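Local coordinates for protein FAD-dependent oxidoreductase (Actinomadura kijaniata, PDB 3M9V) that is a flavin-dependent oxidoreductase of the acyl-CoA dehydrogenase family that binds dTDP and takes part in the biosynthesis of the sugar D-kijanose, at residues A32-R37 / F56-K61; V270-Y275 / A306-A311; G363-S366 / G370-L373. All coordinates share one frame; numbering follows the deposited sequence.

Interaction 1. Residues A32-R37 / F56-K61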
ATOM      1  N   ALA A  32      12.496 -30.233 -17.632  1.00 28.77           N
ATOM      2  CA  ALA A  32      13.477 -30.228 -16.555  1.00 31.00           C
ATOM      3  C   ALA A  32      14.895 -30.392 -17.088  1.00 30.96           C
ATOM      4  O   ALA A  32      15.799 -29.705 -16.609  1.00 33.38           O
ATOM      5  CB  ALA A  32      13.164 -31.305 -15.517  1.00 32.49           C
ATOM      6  N   ALA A  33      15.097 -31.250 -18.086  1.00 30.88           N
ATOM      7  CA  ALA A  33      16.425 -31.439 -18.687  1.00 29.85           C
ATOM      8  C   ALA A  33      17.086 -30.150 -19.155  1.00 30.68           C
ATOM      9  O   ALA A  33      18.321 -30.048 -19.176  1.00 29.76           O
ATOM     10  CB  ALA A  33      16.365 -32.385 -19.878  1.00 29.55           C
ATOM     11  N   HIS A  34      16.259 -29.189 -19.565  1.00 27.46           N
ATOM     12  CA  HIS A  34      16.751 -27.949 -20.156  1.00 26.58           C
ATOM     13  C   HIS A  34      16.981 -26.858 -19.126  1.00 24.68           C
ATOM     14  O   HIS A  34      17.722 -25.910 -19.384  1.00 24.31           O
ATOM     15  CB  HIS A  34      15.766 -27.462 -21.223  1.00 25.81           C
ATOM     16  CG  HIS A  34      15.595 -28.460 -22.323  1.00 31.52           C
ATOM     17  ND1 HIS A  34      16.481 -28.557 -23.373  1.00 33.54           N
ATOM     18  CD2 HIS A  34      14.699 -29.462 -22.490  1.00 33.34           C
ATOM     19  CE1 HIS A  34      16.106 -29.541 -24.171  1.00 33.84           C
ATOM     20  NE2 HIS A  34      15.026 -30.102 -23.660  1.00 38.15           N
ATOM     21  N   LEU A  35      16.342 -26.972 -17.967  1.00 23.32           N
ATOM     22  CA  LEU A  35      16.536 -25.925 -16.967  1.00 25.69           C
ATOM     23  C   LEU A  35      17.988 -25.557 -16.664  1.00 26.42           C
ATOM     24  O   LEU A  35      18.332 -24.372 -16.626  1.00 24.71           O
ATOM     25  CB  LEU A  35      15.701 -26.161 -15.697  1.00 26.11           C
ATOM     26  CG  LEU A  35      14.214 -26.342 -15.987  1.00 26.55           C
ATOM     27  CD1 LEU A  35      13.395 -26.589 -14.726  1.00 27.02           C
ATOM     28  CD2 LEU A  35      13.716 -25.089 -16.677  1.00 26.81           C
ATOM     29  N   PRO A  36      18.858 -26.559 -16.443  1.00 28.23           N
ATOM     30  CA  PRO A  36      20.238 -26.182 -16.093  1.00 27.94           C
ATOM     31  C   PRO A  36      20.954 -25.335 -17.141  1.00 25.38           C
ATOM     32  O   PRO A  36      21.703 -24.438 -16.783  1.00 28.64           O
ATOM     33  CB  PRO A  36      20.958 -27.534 -15.922  1.00 28.73           C
ATOM     34  CG  PRO A  36      19.824 -28.548 -15.660  1.00 28.57           C
ATOM     35  CD  PRO A  36      18.640 -28.019 -16.442  1.00 26.94           C
ATOM     36  N   ARG A  37      20.758 -25.553 -18.434  1.00 23.50           N
ATOM     37  CA  ARG A  37      21.374 -24.643 -19.410  1.00 25.20           C
ATOM     38  C   ARG A  37      20.754 -23.238 -19.371  1.00 22.46           C
ATOM     39  O   ARG A  37      21.437 -22.209 -19.459  1.00 21.67           O
ATOM     40  CB  ARG A  37      21.260 -25.171 -20.845  1.00 24.45           C
ATOM     41  CG  ARG A  37      21.851 -24.230 -21.913  1.00 25.72           C
ATOM     42  CD  ARG A  37      21.377 -24.558 -23.338  1.00 25.09           C
ATOM     43  NE  ARG A  37      22.044 -25.778 -23.786  1.00 30.22           N
ATOM     44  CZ  ARG A  37      23.235 -25.846 -24.384  1.00 30.53           C
ATOM     45  NH1 ARG A  37      23.739 -27.041 -24.669  1.00 33.07           N
ATOM     46  NH2 ARG A  37      23.938 -24.764 -24.691  1.00 25.63           N
ATOM     47  N   PHE A  56      16.922 -22.560 -27.727  1.00 18.16           N
ATOM     48  CA  PHE A  56      15.810 -22.832 -28.637  1.00 21.23           C
ATOM     49  C   PHE A  56      16.133 -23.935 -29.626  1.00 23.56           C
ATOM     50  O   PHE A  56      15.265 -24.756 -29.946  1.00 25.17           O
ATOM     51  CB  PHE A  56      15.271 -21.561 -29.298  1.00 20.01           C
ATOM     52  CG  PHE A  56      14.368 -20.835 -28.343  1.00 24.62           C
ATOM     53  CD1 PHE A  56      12.990 -21.054 -28.361  1.00 22.65           C
ATOM     54  CD2 PHE A  56      14.923 -20.021 -27.357  1.00 21.45           C
ATOM     55  CE1 PHE A  56      12.170 -20.436 -27.397  1.00 27.93           C
ATOM     56  CE2 PHE A  56      14.104 -19.417 -26.393  1.00 23.91           C
ATOM     57  CZ  PHE A  56      12.728 -19.624 -26.421  1.00 20.09           C
ATOM     58  N   ASP A  57      17.396 -24.016 -30.039  1.00 24.91           N
ATOM     59  CA  ASP A  57      17.745 -25.193 -30.841  1.00 26.45           C
ATOM     60  C   ASP A  57      17.470 -26.479 -30.065  1.00 26.18           C
ATOM     61  O   ASP A  57      16.884 -27.411 -30.607  1.00 26.87           O
ATOM     62  CB  ASP A  57      19.185 -25.175 -31.367  1.00 25.87           C
ATOM     63  CG  ASP A  57      19.400 -24.144 -32.456  1.00 31.50           C
ATOM     64  OD1 ASP A  57      18.444 -23.699 -33.127  1.00 34.80           O
ATOM     65  OD2 ASP A  57      20.563 -23.727 -32.626  1.00 38.50           O
ATOM     66  N   ALA A  58      17.861 -26.557 -28.796  1.00 26.93           N
ATOM     67  CA  ALA A  58      17.560 -27.772 -28.035  1.00 27.01           C
ATOM     68  C   ALA A  58      16.066 -28.066 -27.859  1.00 28.27           C
ATOM     69  O   ALA A  58      15.651 -29.230 -27.882  1.00 28.18           O
ATOM     70  CB  ALA A  58      18.280 -27.743 -26.674  1.00 25.05           C
ATOM     71  N   LEU A  59      15.236 -27.039 -27.675  1.00 27.41           N
ATOM     72  CA  LEU A  59      13.815 -27.305 -27.442  1.00 28.38           C
ATOM     73  C   LEU A  59      13.162 -27.802 -28.726  1.00 30.86           C
ATOM     74  O   LEU A  59      12.273 -28.659 -28.690  1.00 28.38           O
ATOM     75  CB  LEU A  59      13.080 -26.054 -26.948  1.00 28.36           C
ATOM     76  CG  LEU A  59      13.553 -25.458 -25.610  1.00 29.86           C
ATOM     77  CD1 LEU A  59      13.012 -24.050 -25.329  1.00 24.27           C
ATOM     78  CD2 LEU A  59      13.256 -26.389 -24.427  1.00 26.81           C
ATOM     79  N   ARG A  60      13.600 -27.232 -29.848  1.00 31.77           N
ATOM     80  CA  ARG A  60      13.136 -27.637 -31.175  1.00 34.77           C
ATOM     81  C   ARG A  60      13.387 -29.120 -31.429  1.00 35.83           C
ATOM     82  O   ARG A  60      12.451 -29.847 -31.740  1.00 34.77           O
ATOM     83  CB  ARG A  60      13.780 -26.815 -32.298  1.00 34.37           C
ATOM     84  CG  ARG A  60      13.391 -25.341 -32.250  1.00 39.73           C
ATOM     85  CD  ARG A  60      14.183 -24.476 -33.223  1.00 49.70           C
ATOM     86  NE  ARG A  60      14.264 -25.107 -34.536  1.00 53.40           N
ATOM     87  CZ  ARG A  60      15.391 -25.530 -35.104  1.00 55.82           C
ATOM     88  NH1 ARG A  60      16.568 -25.366 -34.513  1.00 53.75           N
ATOM     89  NH2 ARG A  60      15.339 -26.115 -36.293  1.00 57.04           N
ATOM     90  N   LYS A  61      14.627 -29.567 -31.266  1.00 37.68           N
ATOM     91  CA  LYS A  61      14.940 -30.936 -31.638  1.00 40.96           C
ATOM     92  C   LYS A  61      14.351 -31.902 -30.615  1.00 41.11           C
ATOM     93  O   LYS A  61      14.095 -33.062 -30.941  1.00 40.70           O
ATOM     94  CB  LYS A  61      16.435 -31.143 -31.887  1.00 41.86           C
ATOM     95  CG  LYS A  61      17.334 -30.676 -30.754  1.00 50.57           C
ATOM     96  CD  LYS A  61      18.753 -31.238 -30.881  1.00 60.07           C
ATOM     97  CE  LYS A  61      18.823 -32.668 -30.333  1.00 64.33           C
ATOM     98  NZ  LYS A  61      18.494 -33.719 -31.344  1.00 67.43           N
TER
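His34 reaches across to Ala58 and Leu59, so that one imidazole carries nearly the whole contact between segment 32-37, a turn leading into helix 35-48, and the helical segment 56-61. Both belong to the helical N-terminal domain of the acyl-CoA dehydrogenase fold. A type I beta turn, Ala32 to Leu35, links helices 22-32 and 35-48, and the closest pair of CA atoms across the contact is His34 and Leu59, 7.9 Å apart.

The main interaction is a CH-pi contact. Leu59 CD2 stands over the middle of the imidazole, 3.9 Å from the centroid of the His34 ring and only 13° off its normal. Two torsions lead to this: in His34, CG is anti to the carbonyl carbon (chi1 -60°), which carries the ring across to the helix, and Leu59 CG has the same relation to its own backbone (chi1 -62°). Thus Leu59, whose CB does not point straight at the turn, still brings its methyl over the ring as the two side chains slide past one another.

The remaining packing is apolar. Ala58 CB touches the ring, at 3.8 Å from His34 CE1.

Some polar ends have partners close by. Asp62, just beyond segment 56-61, hydrogen-bonds NE2 of His34, which probably limits rotation of the ring, while Arg37 forms a salt bridge with Asp54. Within the helical segment, Arg60 NH1 lies 2.9 Å from Asp57 OD1, a salt bridge with a weak, strongly bent hydrogen bond. Ala58 O makes a plain oblique contact with His34 CE1, at 3.8 Å.

Interaction 2. Residues V270-Y275 / A306-A311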
ATOM      1  N   VAL A 270       8.972 -15.452 -11.816  1.00 16.25           N
ATOM      2  CA  VAL A 270       9.901 -14.403 -11.357  1.00 15.87           C
ATOM      3  C   VAL A 270       9.753 -14.103  -9.862  1.00 16.65           C
ATOM      4  O   VAL A 270      10.752 -14.062  -9.117  1.00 14.73           O
ATOM      5  CB  VAL A 270       9.798 -13.119 -12.224  1.00 18.45           C
ATOM      6  CG1 VAL A 270      10.701 -12.019 -11.671  1.00 15.17           C
ATOM      7  CG2 VAL A 270      10.278 -13.442 -13.661  1.00 19.02           C
ATOM      8  N   ALA A 271       8.517 -13.902  -9.404  1.00 12.46           N
ATOM      9  CA  ALA A 271       8.336 -13.698  -7.968  1.00 12.97           C
ATOM     10  C   ALA A 271       8.801 -14.910  -7.152  1.00 13.84           C
ATOM     11  O   ALA A 271       9.334 -14.772  -6.049  1.00 14.96           O
ATOM     12  CB  ALA A 271       6.851 -13.384  -7.670  1.00 11.19           C
ATOM     13  N   GLN A 272       8.527 -16.117  -7.639  1.00 14.46           N
ATOM     14  CA  GLN A 272       8.965 -17.310  -6.907  1.00 15.15           C
ATOM     15  C   GLN A 272      10.496 -17.360  -6.778  1.00 16.28           C
ATOM     16  O   GLN A 272      11.031 -17.731  -5.730  1.00 17.86           O
ATOM     17  CB  GLN A 272       8.388 -18.579  -7.558  1.00 14.40           C
ATOM     18  CG  GLN A 272       8.727 -19.912  -6.834  1.00 14.89           C
ATOM     19  CD  GLN A 272       7.967 -20.035  -5.533  1.00 21.34           C
ATOM     20  OE1 GLN A 272       6.739 -20.061  -5.531  1.00 21.75           O
ATOM     21  NE2 GLN A 272       8.680 -20.071  -4.421  1.00 18.91           N
ATOM     22  N   ALA A 273      11.207 -16.993  -7.841  1.00 16.32           N
ATOM     23  CA  ALA A 273      12.648 -17.172  -7.905  1.00 17.14           C
ATOM     24  C   ALA A 273      13.222 -16.086  -6.992  1.00 16.36           C
ATOM     25  O   ALA A 273      14.190 -16.362  -6.310  1.00 13.92           O
ATOM     26  CB  ALA A 273      13.183 -17.020  -9.354  1.00 13.93           C
ATOM     27  N   ALA A 274      12.617 -14.900  -6.927  1.00 11.60           N
ATOM     28  CA  ALA A 274      13.061 -13.887  -5.970  1.00 11.24           C
ATOM     29  C   ALA A 274      12.934 -14.353  -4.515  1.00 11.00           C
ATOM     30  O   ALA A 274      13.854 -14.255  -3.708  1.00 12.29           O
ATOM     31  CB  ALA A 274      12.303 -12.548  -6.185  1.00 12.51           C
ATOM     32  N   TYR A 275      11.790 -14.926  -4.174  1.00 13.31           N
ATOM     33  CA  TYR A 275      11.553 -15.391  -2.820  1.00 14.50           C
ATOM     34  C   TYR A 275      12.563 -16.494  -2.463  1.00 16.70           C
ATOM     35  O   TYR A 275      13.141 -16.459  -1.371  1.00 17.59           O
ATOM     36  CB  TYR A 275      10.157 -15.974  -2.774  1.00 14.28           C
ATOM     37  CG  TYR A 275       9.694 -16.430  -1.411  1.00 18.17           C
ATOM     38  CD1 TYR A 275       9.975 -15.691  -0.262  1.00 27.72           C
ATOM     39  CD2 TYR A 275       8.958 -17.586  -1.263  1.00 26.22           C
ATOM     40  CE1 TYR A 275       9.525 -16.115   1.003  1.00 29.03           C
ATOM     41  CE2 TYR A 275       8.478 -17.998  -0.017  1.00 25.06           C
ATOM     42  CZ  TYR A 275       8.743 -17.253   1.093  1.00 28.86           C
ATOM     43  OH  TYR A 275       8.249 -17.719   2.294  1.00 36.77           O
ATOM     44  N   ALA A 306      -1.237 -15.429  -2.561  1.00 11.91           N
ATOM     45  CA  ALA A 306      -2.327 -14.704  -3.181  1.00 13.15           C
ATOM     46  C   ALA A 306      -1.969 -14.494  -4.662  1.00 12.77           C
ATOM     47  O   ALA A 306      -2.854 -14.549  -5.505  1.00 12.17           O
ATOM     48  CB  ALA A 306      -2.525 -13.311  -2.508  1.00 10.41           C
ATOM     49  N   LEU A 307      -0.701 -14.272  -5.002  1.00 13.95           N
ATOM     50  CA  LEU A 307      -0.316 -14.127  -6.407  1.00 12.09           C
ATOM     51  C   LEU A 307      -0.600 -15.393  -7.209  1.00 14.13           C
ATOM     52  O   LEU A 307      -1.272 -15.374  -8.247  1.00 11.95           O
ATOM     53  CB  LEU A 307       1.142 -13.697  -6.562  1.00 13.31           C
ATOM     54  CG  LEU A 307       1.778 -13.718  -7.962  1.00 14.95           C
ATOM     55  CD1 LEU A 307       1.116 -12.569  -8.742  1.00 13.37           C
ATOM     56  CD2 LEU A 307       3.256 -13.393  -7.870  1.00 14.99           C
ATOM     57  N   ARG A 308      -0.105 -16.520  -6.718  1.00 14.27           N
ATOM     58  CA  ARG A 308      -0.378 -17.820  -7.312  1.00 14.84           C
ATOM     59  C   ARG A 308      -1.867 -18.165  -7.392  1.00 14.07           C
ATOM     60  O   ARG A 308      -2.303 -18.713  -8.412  1.00 12.76           O
ATOM     61  CB  ARG A 308       0.369 -18.900  -6.534  1.00 15.38           C
ATOM     62  CG  ARG A 308       1.878 -18.894  -6.772  1.00 14.27           C
ATOM     63  CD  ARG A 308       2.461 -20.057  -5.977  1.00 18.27           C
ATOM     64  NE  ARG A 308       3.802 -20.432  -6.412  1.00 16.21           N
ATOM     65  CZ  ARG A 308       4.103 -21.376  -7.306  1.00 18.38           C
ATOM     66  NH1 ARG A 308       3.174 -22.113  -7.889  1.00 12.62           N
ATOM     67  NH2 ARG A 308       5.378 -21.597  -7.614  1.00 17.76           N
ATOM     68  N   ALA A 309      -2.629 -17.825  -6.349  1.00 11.90           N
ATOM     69  CA  ALA A 309      -4.019 -18.272  -6.289  1.00 11.16           C
ATOM     70  C   ALA A 309      -4.753 -17.445  -7.337  1.00  9.87           C
ATOM     71  O   ALA A 309      -5.715 -17.918  -7.898  1.00 10.35           O
ATOM     72  CB  ALA A 309      -4.624 -17.945  -4.945  1.00 10.59           C
ATOM     73  N   THR A 310      -4.370 -16.189  -7.548  1.00 12.21           N
ATOM     74  CA  THR A 310      -5.121 -15.307  -8.447  1.00 11.90           C
ATOM     75  C   THR A 310      -4.856 -15.688  -9.910  1.00 13.81           C
ATOM     76  O   THR A 310      -5.790 -15.833 -10.679  1.00 14.81           O
ATOM     77  CB  THR A 310      -4.704 -13.850  -8.218  1.00 12.36           C
ATOM     78  OG1 THR A 310      -5.069 -13.523  -6.876  1.00 12.44           O
ATOM     79  CG2 THR A 310      -5.542 -12.899  -9.110  1.00 13.58           C
ATOM     80  N   ALA A 311      -3.590 -15.858 -10.286  1.00 12.16           N
ATOM     81  CA  ALA A 311      -3.222 -16.319 -11.621  1.00 15.76           C
ATOM     82  C   ALA A 311      -3.818 -17.699 -11.868  1.00 14.66           C
ATOM     83  O   ALA A 311      -4.452 -17.948 -12.895  1.00 15.22           O
ATOM     84  CB  ALA A 311      -1.676 -16.357 -11.769  1.00 12.47           C
TER
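Gln272 sets its CG opposite the backbone N (chi1 -177°) and then bends at chi2, while Arg308 holds CG anti to its carbonyl carbon and runs extended from CG to NE. The two chains therefore cross at about a right angle, and the amide oxygen arrives at the edge of the guanidinium instead of over its face.

There a single acceptor takes two bonds. Arg308 NH2 donates to Gln272 OE1 at 2.9 Å, and Arg308 NE donates to the same Gln272 OE1 at 3.1 Å. The grip is side-on, and OE1 stays close to the guanidinium plane. Seen from the amide, the two donors differ: NE lies nearly along the C=O axis (C=O...N angle 162°), whereas NH2 comes in well off that line and tilted from the carbonyl plane. The amide and guanidinium planes are 51° apart, so the groups are twisted against each other and not coplanar. NE2 of Gln272 bonds to Asp276 one turn on, which is consistent with the amide orientation that presents OE1 to the arginine; the NH1 of Arg308 has its own partner, the carbonyl O of Gly15.

The segments belong to helices 264-283 and 291-323, which run in opposite directions within the C-terminal helical domain, the helix-bundle part of an acyl-CoA dehydrogenase. Between the two segments the closest CA atoms are those of Ala271 and Leu307, 8.8 Å apart. Beside the polar pair, Ala271 CB meets Leu307 CD2 at 3.6 Å, an apolar contact. Leu307 also packs on Val347 and Ala351 of helix 329-362, and Thr310, in the same segment, packs on Ala306 of the second subunit.

Interaction 3. Residues G363-S366 / G370-L373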
ATOM      1  N   GLY A 363      19.644  -7.383   1.187  1.00 20.97           N
ATOM      2  CA  GLY A 363      20.400  -6.160   1.431  1.00 23.19           C
ATOM      3  C   GLY A 363      21.312  -5.789   0.267  1.00 25.23           C
ATOM      4  O   GLY A 363      21.079  -6.273  -0.839  1.00 22.40           O
ATOM      5  N   GLY A 364      22.374  -5.018   0.527  1.00 23.70           N
ATOM      6  CA  GLY A 364      23.169  -4.304  -0.473  1.00 22.47           C
ATOM      7  C   GLY A 364      23.781  -5.114  -1.602  1.00 23.75           C
ATOM      8  O   GLY A 364      23.893  -4.635  -2.740  1.00 20.70           O
ATOM      9  N   ALA A 365      24.114  -6.375  -1.334  1.00 22.34           N
ATOM     10  CA  ALA A 365      24.598  -7.251  -2.409  1.00 22.87           C
ATOM     11  C   ALA A 365      23.610  -7.339  -3.570  1.00 20.89           C
ATOM     12  O   ALA A 365      24.021  -7.553  -4.687  1.00 18.92           O
ATOM     13  CB  ALA A 365      24.896  -8.654  -1.899  1.00 24.13           C
ATOM     14  N   SER A 366      22.314  -7.184  -3.339  1.00 20.69           N
ATOM     15  CA  SER A 366      21.343  -7.309  -4.416  1.00 19.80           C
ATOM     16  C   SER A 366      21.332  -6.083  -5.324  1.00 19.77           C
ATOM     17  O   SER A 366      20.680  -6.112  -6.374  1.00 21.02           O
ATOM     18  CB  SER A 366      19.965  -7.533  -3.791  1.00 21.95           C
ATOM     19  OG  SER A 366      19.540  -6.330  -3.171  1.00 24.71           O
ATOM     20  N   GLY A 370      25.365  -7.703 -11.235  1.00 21.59           N
ATOM     21  CA  GLY A 370      25.354  -9.141 -11.474  1.00 21.77           C
ATOM     22  C   GLY A 370      24.468  -9.972 -10.549  1.00 23.24           C
ATOM     23  O   GLY A 370      24.254 -11.154 -10.803  1.00 24.79           O
ATOM     24  N   HIS A 371      23.938  -9.428  -9.457  1.00 20.65           N
ATOM     25  CA  HIS A 371      23.174 -10.282  -8.558  1.00 20.13           C
ATOM     26  C   HIS A 371      21.868 -10.634  -9.264  1.00 20.42           C
ATOM     27  O   HIS A 371      21.265  -9.758  -9.894  1.00 19.77           O
ATOM     28  CB  HIS A 371      22.873  -9.527  -7.252  1.00 19.49           C
ATOM     29  CG  HIS A 371      22.383 -10.414  -6.157  1.00 23.71           C
ATOM     30  ND1 HIS A 371      21.068 -10.835  -6.064  1.00 20.11           N
ATOM     31  CD2 HIS A 371      23.052 -10.978  -5.123  1.00 18.68           C
ATOM     32  CE1 HIS A 371      20.945 -11.605  -4.999  1.00 22.38           C
ATOM     33  NE2 HIS A 371      22.128 -11.709  -4.417  1.00 21.00           N
ATOM     34  N   PRO A 372      21.392 -11.885  -9.128  1.00 21.15           N
ATOM     35  CA  PRO A 372      20.122 -12.306  -9.719  1.00 20.92           C
ATOM     36  C   PRO A 372      18.930 -11.418  -9.365  1.00 17.53           C
ATOM     37  O   PRO A 372      18.061 -11.201 -10.214  1.00 19.28           O
ATOM     38  CB  PRO A 372      19.882 -13.694  -9.102  1.00 21.80           C
ATOM     39  CG  PRO A 372      21.251 -14.178  -8.763  1.00 22.46           C
ATOM     40  CD  PRO A 372      21.976 -12.950  -8.289  1.00 20.89           C
ATOM     41  N   LEU A 373      18.855 -10.888  -8.152  1.00 15.99           N
ATOM     42  CA  LEU A 373      17.680 -10.102  -7.778  1.00 16.22           C
ATOM     43  C   LEU A 373      17.594  -8.815  -8.611  1.00 18.06           C
ATOM     44  O   LEU A 373      16.497  -8.286  -8.815  1.00 17.34           O
ATOM     45  CB  LEU A 373      17.655  -9.730  -6.293  1.00 15.72           C
ATOM     46  CG  LEU A 373      17.250 -10.879  -5.347  1.00 19.72           C
ATOM     47  CD1 LEU A 373      17.315 -10.388  -3.897  1.00 20.96           C
ATOM     48  CD2 LEU A 373      15.819 -11.340  -5.646  1.00 24.70           C
TER
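The imidazole of His371 lies against the backbone of Ala365 and Ser366, and this is the tightly packed part of the contact. Ser366 CA sits over one face of the ring, 4.0 Å from the His371 centroid and 21° off the normal, a CH-pi contact displaced toward the rim. Ala365 O, which also accepts a hydrogen bond from Thr368 OG1, presses on the base of the side chain, 3.4 Å from His371 CB. On the inner side, Ser366 CB meets Leu373 CD1 at 3.9 Å, in the buried portion.

His371 reaches this place because CG is opposite the backbone N (chi1 -166°), which turns the ring back over the start of its own helix. There it acts as an N-cap: Leu373 N donates to His371 ND1 at 3.0 Å with an almost straight N-H...N angle of 166°, near the ring plane. Pro372 CD, of the next residue, lies near the rim of the opposite face. Cutting the side chain back to an alanine is likely to leave Leu373 N without its capping acceptor and to uncover the Ser366 backbone on that side.

The facing 3-10 turn is tied internally, since Gly363 O accepts from Ser366 N and, at 2.8 Å, from Ser366 OG. Gly363 itself has positive phi, where helix 329-362 ends.

The solvent side is looser: Ala365, exposed, brings its CB only to 4.4 Å from His371 CD2. The contact thus folds the short connection between helices 329-362 and 372-379 onto the start of the latter. From the former helix, Leu359 touches Ser366 and Leu373, and Val362 touches His371 and Leu373; Thr277 of helix 264-283 touches His371, and Ser366 packs on Phe385 of the third subunit.

How the interactions relate
Interactions 2 and 3 share one region, the C-terminal helical domain, with centres 19 Å apart, and they meet directly: Ala274 CB lies 3.8 Å from Leu373 CD2, so helix 264-283 meets helix 291-323 through interaction 2 and touches the start of helix 372-379 through Ala274. Interaction 1 is a separate contact in the N-terminal helical domain. Its centre is 24 Å from that of interaction 2 and 27 Å from that of interaction 3, with nearest atoms about 11 Å and about 13 Å away. All three lie away from the dTDP pocket and flavin-binding residues of their own chain, but Ser366 of interaction 3 packs on Phe385, an FMN-binding residue, of the third subunit.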